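Uncharacterized protein (Staphylococcus aureus subsp. aureus Mu50, PDB 4QXZ) is of unknown function but joins a beta-barrel core resembling type VI secretion system proteins to a pair of helices. Local coordinates at residues 138-141 with 142-146. Sequence-based numbering, arbitrary orientation.
Sequences DGLS and GEELK
Leu140 and Leu145 meet on the inner side of the short turn between two helices, their CB atoms 4.2 Å apart, and illustrate how a helical hairpin is closed with few residues. With CG of Leu145 anti to its own backbone N (chi1 177°) and chi2 at 51°, CD2 lies 3.8 Å from Leu140 O. The other leucine reaches forward: Leu140 CD2 lies 3.9 Å from Glu144 CB, the two side chains crossing at about a right angle. Ser141 O accepts Leu145 N at 3.2 Å, from above the carbonyl plane, and takes a second, weak bond from Glu144 N, so one carbonyl gathers two amides near the start of helix 142-155.

The solvent side is looser. Ser141 points away overall, although its CB still touches Gly142, and Glu144 is an exposed residue.

Before the turn, helix 127-137 ends in a Schellman motif with Gly139 at positive phi, and Asp138 forms a salt bridge with Lys160. Leu140 packs on Leu135, and Leu145 on Leu132 and Leu135, seating the start of helix 142-155 against helix 127-137 at the end of the two-helix pair remote from the barrel strands.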
# COMPACT_ATOMS: atom_id res chain seq x y z
N ASP A 138 0.17 -31.07 -27.58
CA ASP A 138 0.97 -30.24 -28.47
C ASP A 138 2.15 -31.06 -29.00
O ASP A 138 2.98 -30.52 -29.72
CB ASP A 138 1.50 -28.98 -27.76
CG ASP A 138 0.39 -28.03 -27.29
OD1 ASP A 138 -0.81 -28.27 -27.61
OD2 ASP A 138 0.72 -27.04 -26.58
N GLY A 139 2.25 -32.33 -28.61
CA GLY A 139 3.29 -33.24 -29.13
C GLY A 139 4.68 -33.20 -28.49
O GLY A 139 5.65 -33.67 -29.09
N LEU A 140 4.79 -32.66 -27.28
CA LEU A 140 6.10 -32.56 -26.62
C LEU A 140 6.45 -33.87 -25.95
O LEU A 140 5.56 -34.59 -25.51
CB LEU A 140 6.12 -31.43 -25.57
CG LEU A 140 6.33 -30.01 -26.12
CD1 LEU A 140 6.42 -29.03 -24.97
CD2 LEU A 140 7.59 -29.91 -27.00
N SER A 141 7.74 -34.17 -25.88
CA SER A 141 8.21 -35.42 -25.29
C SER A 141 9.57 -35.28 -24.63
O SER A 141 10.29 -34.30 -24.85
CB SER A 141 8.28 -36.52 -26.35
OG SER A 141 9.25 -36.20 -27.35
N GLY A 142 9.92 -36.28 -23.82
CA GLY A 142 11.24 -36.38 -23.22
C GLY A 142 11.66 -35.09 -22.56
O GLY A 142 10.89 -34.48 -21.81
N GLU A 143 12.87 -34.65 -22.88
CA GLU A 143 13.51 -33.51 -22.24
C GLU A 143 12.86 -32.16 -22.50
O GLU A 143 12.91 -31.29 -21.63
CB GLU A 143 14.98 -33.46 -22.63
CG GLU A 143 15.76 -34.66 -22.13
CD GLU A 143 15.66 -34.83 -20.62
OE1 GLU A 143 15.98 -33.86 -19.90
OE2 GLU A 143 15.24 -35.92 -20.15
N GLU A 144 12.27 -31.96 -23.67
CA GLU A 144 11.52 -30.72 -23.95
C GLU A 144 10.30 -30.65 -23.07
O GLU A 144 9.90 -29.57 -22.64
CB GLU A 144 11.05 -30.62 -25.42
CG GLU A 144 11.99 -29.90 -26.37
CD GLU A 144 13.08 -30.78 -26.95
OE1 GLU A 144 13.15 -32.00 -26.64
OE2 GLU A 144 13.90 -30.25 -27.74
N LEU A 145 9.69 -31.82 -22.85
CA LEU A 145 8.50 -31.93 -22.01
C LEU A 145 8.82 -31.61 -20.52
O LEU A 145 8.16 -30.76 -19.94
CB LEU A 145 7.86 -33.30 -22.18
CG LEU A 145 6.63 -33.63 -21.32
CD1 LEU A 145 5.54 -32.57 -21.39
CD2 LEU A 145 6.06 -34.98 -21.74
N LYS A 146 9.84 -32.25 -19.95
CA LYS A 146 10.32 -31.89 -18.60
C LYS A 146 10.69 -30.41 -18.50
O LYS A 146 10.46 -29.78 -17.45
CB LYS A 146 11.55 -32.71 -18.22
CG LYS A 146 11.28 -34.17 -17.92
CD LYS A 146 12.35 -35.09 -18.52
CE LYS A 146 13.44 -35.45 -17.54
NZ LYS A 146 14.30 -36.57 -18.02